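Local coordinates for Lmo2470 protein (PDB 5HL3) that binds the host protein afadin and facilitates crossing of the basement membrane by Listeria monocytogenes, as a calcium-binding internalin with leucine-rich repeats, at residues D278-F288 / V317-T328. Numbering follows the deposited sequence.
Sequences DTCTIDLPIYF and VNEEGNTITVDT. With CA (calcium ion), chain G.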
# COMPACT_ATOMS: atom_id res chain seq x y z
N ASP A 278 -23.56 -0.65 -40.78
CA ASP A 278 -23.83 -1.42 -39.58
C ASP A 278 -23.67 -0.58 -38.32
O ASP A 278 -22.89 0.37 -38.29
CB ASP A 278 -22.84 -2.59 -39.41
CG ASP A 278 -22.99 -3.69 -40.45
OD1 ASP A 278 -24.01 -3.74 -41.17
OD2 ASP A 278 -22.05 -4.53 -40.52
N THR A 279 -24.40 -0.96 -37.28
CA THR A 279 -24.15 -0.43 -35.95
C THR A 279 -23.07 -1.33 -35.31
O THR A 279 -22.58 -2.28 -35.94
CB THR A 279 -25.43 -0.41 -35.08
OG1 THR A 279 -25.95 -1.74 -34.97
CG2 THR A 279 -26.46 0.49 -35.68
N CYS A 280 -22.71 -1.05 -34.06
CA CYS A 280 -21.70 -1.83 -33.39
C CYS A 280 -22.15 -2.11 -31.96
O CYS A 280 -22.47 -1.18 -31.21
CB CYS A 280 -20.39 -1.06 -33.40
SG CYS A 280 -19.00 -1.97 -32.72
N THR A 281 -22.19 -3.38 -31.59
CA THR A 281 -22.68 -3.80 -30.28
C THR A 281 -21.54 -4.41 -29.48
O THR A 281 -20.71 -5.12 -30.02
CB THR A 281 -23.85 -4.79 -30.46
OG1 THR A 281 -24.92 -4.11 -31.13
CG2 THR A 281 -24.33 -5.32 -29.15
N ILE A 282 -21.52 -4.12 -28.19
CA ILE A 282 -20.50 -4.61 -27.27
C ILE A 282 -21.12 -5.28 -26.05
O ILE A 282 -22.25 -4.96 -25.64
CB ILE A 282 -19.57 -3.45 -26.73
CG1 ILE A 282 -20.38 -2.35 -26.02
CG2 ILE A 282 -18.75 -2.87 -27.87
CD1 ILE A 282 -19.57 -1.37 -25.20
N ASP A 283 -20.34 -6.18 -25.47
CA ASP A 283 -20.59 -6.71 -24.13
C ASP A 283 -19.85 -5.80 -23.15
O ASP A 283 -18.77 -5.28 -23.44
CB ASP A 283 -20.03 -8.14 -23.99
CG ASP A 283 -20.74 -9.14 -24.84
OD1 ASP A 283 -21.91 -8.96 -25.20
OD2 ASP A 283 -20.08 -10.17 -25.15
N LEU A 284 -20.45 -5.57 -21.99
CA LEU A 284 -19.77 -4.78 -20.93
C LEU A 284 -20.30 -5.19 -19.59
O LEU A 284 -21.10 -4.48 -18.99
CB LEU A 284 -19.89 -3.28 -21.20
CG LEU A 284 -19.00 -2.36 -20.35
CD1 LEU A 284 -17.55 -2.76 -20.42
CD2 LEU A 284 -19.20 -0.91 -20.80
N PRO A 285 -19.86 -6.36 -19.10
CA PRO A 285 -20.48 -6.91 -17.90
C PRO A 285 -20.44 -5.97 -16.70
O PRO A 285 -21.42 -5.90 -15.96
CB PRO A 285 -19.72 -8.22 -17.68
CG PRO A 285 -19.31 -8.64 -19.07
CD PRO A 285 -18.92 -7.33 -19.73
N ILE A 286 -19.35 -5.25 -16.53
CA ILE A 286 -19.21 -4.33 -15.40
C ILE A 286 -20.30 -3.27 -15.37
O ILE A 286 -20.79 -2.91 -14.28
CB ILE A 286 -17.79 -3.71 -15.35
CG1 ILE A 286 -17.63 -2.84 -14.08
CG2 ILE A 286 -17.47 -2.91 -16.62
CD1 ILE A 286 -16.21 -2.38 -13.83
N TYR A 287 -20.73 -2.77 -16.53
CA TYR A 287 -21.80 -1.77 -16.54
C TYR A 287 -23.05 -2.36 -15.90
O TYR A 287 -23.69 -1.72 -15.04
CB TYR A 287 -22.12 -1.25 -17.98
CG TYR A 287 -23.44 -0.51 -17.99
CD1 TYR A 287 -23.54 0.78 -17.45
CD2 TYR A 287 -24.61 -1.15 -18.38
CE1 TYR A 287 -24.76 1.42 -17.36
CE2 TYR A 287 -25.85 -0.51 -18.27
CZ TYR A 287 -25.91 0.77 -17.77
OH TYR A 287 -27.15 1.41 -17.68
N PHE A 288 -23.44 -3.55 -16.36
CA PHE A 288 -24.66 -4.18 -15.86
C PHE A 288 -24.59 -4.54 -14.38
O PHE A 288 -25.58 -4.38 -13.67
CB PHE A 288 -25.06 -5.36 -16.76
CG PHE A 288 -25.40 -4.90 -18.15
CD1 PHE A 288 -26.61 -4.30 -18.42
CD2 PHE A 288 -24.44 -4.97 -19.15
CE1 PHE A 288 -26.90 -3.83 -19.70
CE2 PHE A 288 -24.71 -4.46 -20.40
CZ PHE A 288 -25.94 -3.90 -20.67
N VAL A 317 -28.71 1.17 -24.54
CA VAL A 317 -28.49 0.04 -23.66
C VAL A 317 -29.59 -0.97 -23.94
O VAL A 317 -30.78 -0.62 -23.92
CB VAL A 317 -28.59 0.45 -22.19
CG1 VAL A 317 -28.42 -0.76 -21.29
CG2 VAL A 317 -27.55 1.52 -21.86
N ASN A 318 -29.20 -2.22 -24.19
CA ASN A 318 -30.10 -3.33 -24.45
C ASN A 318 -30.14 -4.13 -23.15
O ASN A 318 -29.29 -4.99 -22.90
CB ASN A 318 -29.59 -4.14 -25.64
CG ASN A 318 -29.20 -3.25 -26.85
OD1 ASN A 318 -30.04 -2.47 -27.35
ND2 ASN A 318 -27.94 -3.36 -27.32
N GLU A 319 -31.12 -3.85 -22.30
CA GLU A 319 -31.18 -4.48 -20.97
C GLU A 319 -31.54 -5.96 -20.95
O GLU A 319 -31.10 -6.66 -20.04
CB GLU A 319 -32.09 -3.70 -20.01
CG GLU A 319 -31.33 -2.67 -19.18
CD GLU A 319 -30.33 -3.32 -18.23
OE1 GLU A 319 -30.30 -4.57 -18.12
OE2 GLU A 319 -29.57 -2.58 -17.55
N GLU A 320 -32.29 -6.45 -21.92
CA GLU A 320 -32.58 -7.90 -21.94
C GLU A 320 -31.32 -8.74 -22.20
O GLU A 320 -30.97 -9.60 -21.39
CB GLU A 320 -33.71 -8.26 -22.93
CG GLU A 320 -35.12 -7.98 -22.41
CD GLU A 320 -35.62 -8.97 -21.35
OE1 GLU A 320 -36.82 -9.37 -21.43
OE2 GLU A 320 -34.84 -9.36 -20.44
N GLY A 321 -30.62 -8.43 -23.27
CA GLY A 321 -29.43 -9.19 -23.64
C GLY A 321 -28.15 -8.70 -23.02
O GLY A 321 -27.10 -9.26 -23.30
N ASN A 322 -28.22 -7.67 -22.15
CA ASN A 322 -27.04 -7.09 -21.52
C ASN A 322 -25.95 -6.71 -22.53
O ASN A 322 -24.81 -7.17 -22.46
CB ASN A 322 -26.47 -7.99 -20.40
CG ASN A 322 -27.33 -7.98 -19.14
OD1 ASN A 322 -28.48 -7.55 -19.15
ND2 ASN A 322 -26.75 -8.44 -18.05
N THR A 323 -26.32 -5.87 -23.48
CA THR A 323 -25.33 -5.36 -24.45
C THR A 323 -25.60 -3.86 -24.60
O THR A 323 -26.61 -3.33 -24.12
CB THR A 323 -25.44 -6.04 -25.83
OG1 THR A 323 -26.72 -5.79 -26.38
CG2 THR A 323 -25.22 -7.55 -25.77
N ILE A 324 -24.67 -3.18 -25.27
CA ILE A 324 -24.75 -1.76 -25.56
C ILE A 324 -24.48 -1.58 -27.04
O ILE A 324 -23.53 -2.16 -27.56
CB ILE A 324 -23.75 -0.94 -24.73
CG1 ILE A 324 -24.04 -1.09 -23.24
CG2 ILE A 324 -23.77 0.52 -25.14
CD1 ILE A 324 -22.97 -0.51 -22.32
N THR A 325 -25.30 -0.77 -27.72
CA THR A 325 -25.13 -0.56 -29.17
C THR A 325 -24.79 0.88 -29.46
O THR A 325 -25.47 1.78 -28.98
CB THR A 325 -26.41 -0.97 -29.94
OG1 THR A 325 -26.62 -2.38 -29.75
CG2 THR A 325 -26.28 -0.68 -31.41
N VAL A 326 -23.72 1.10 -30.22
CA VAL A 326 -23.32 2.42 -30.68
C VAL A 326 -23.67 2.52 -32.15
O VAL A 326 -23.37 1.63 -32.94
CB VAL A 326 -21.82 2.65 -30.47
CG1 VAL A 326 -21.42 4.05 -30.90
CG2 VAL A 326 -21.48 2.42 -29.02
N ASP A 327 -24.38 3.58 -32.50
CA ASP A 327 -24.82 3.75 -33.87
C ASP A 327 -23.72 4.32 -34.76
O ASP A 327 -23.59 5.53 -34.93
CB ASP A 327 -26.07 4.62 -33.95
CG ASP A 327 -26.63 4.71 -35.35
OD1 ASP A 327 -26.08 4.06 -36.27
OD2 ASP A 327 -27.64 5.41 -35.54
N THR A 328 -22.97 3.39 -35.36
CA THR A 328 -21.88 3.67 -36.31
C THR A 328 -22.35 3.59 -37.77
O THR A 328 -21.53 3.61 -38.68
CB THR A 328 -20.75 2.62 -36.13
OG1 THR A 328 -21.33 1.31 -36.10
CG2 THR A 328 -19.97 2.85 -34.86
CA CA G . -30.31 -7.01 -17.85
O HOH W 1 -23.95 -9.92 -23.09
O HOH W 2 -22.55 -7.24 -20.92
O HOH W 3 -29.54 0.08 -17.84
O HOH W 4 -30.77 -9.19 -18.39
O HOH W 5 -31.17 -8.01 -15.54
O HOH W 6 -32.71 -6.58 -17.49
O HOH W 7 -28.84 -6.36 -16.19
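Cys280 pairs with Val326 and Ile282 with Ile324 through two reciprocal backbone hydrogen bonds each, Val326 N to Cys280 O being 2.8 Å; this pattern, with 153° between the N-to-C directions, marks strands 280-283 and 323-326 as antiparallel. Between these pairs, at the non-hydrogen-bonded position, Thr281 OG1 and Thr325 OG1 share a hydrogen bond of 2.8 Å. Asn318 ND2 bridges Thr323 OG1 and Thr325 OG1 on the same face of the sheet. Past strand 323-326, Thr328 OG1 donates to Asp278 O at 2.8 Å, tilted from the carbonyl plane.

Strand 280-283 is an outermost strand of the mixed sheet in the C-terminal DUF3244 region. The turn 319-322 joins strands 310-318 and 323-326, with a G1 beta bulge where Asn322 and Thr323 both face Asn318.

Asn322 CB makes a CH-pi contact 3.8 Å from the centroid of the Phe288 ring, 9° off the normal, while Tyr287 CD2 lies over the opposite face. Val317 CG1 lies 3.8 Å from Phe288 CE1. Separately, Ile324 CD1 reaches Leu284 CD2.

Calcium is bound by Glu319 O, four waters and Asn322 OD1 (2.3 Å from the metal), which is brought there with CG anti to the Asn322 carbonyl carbon (chi1 -74°). Glu319 OE1 adds a ligand in one of two modelled conformers.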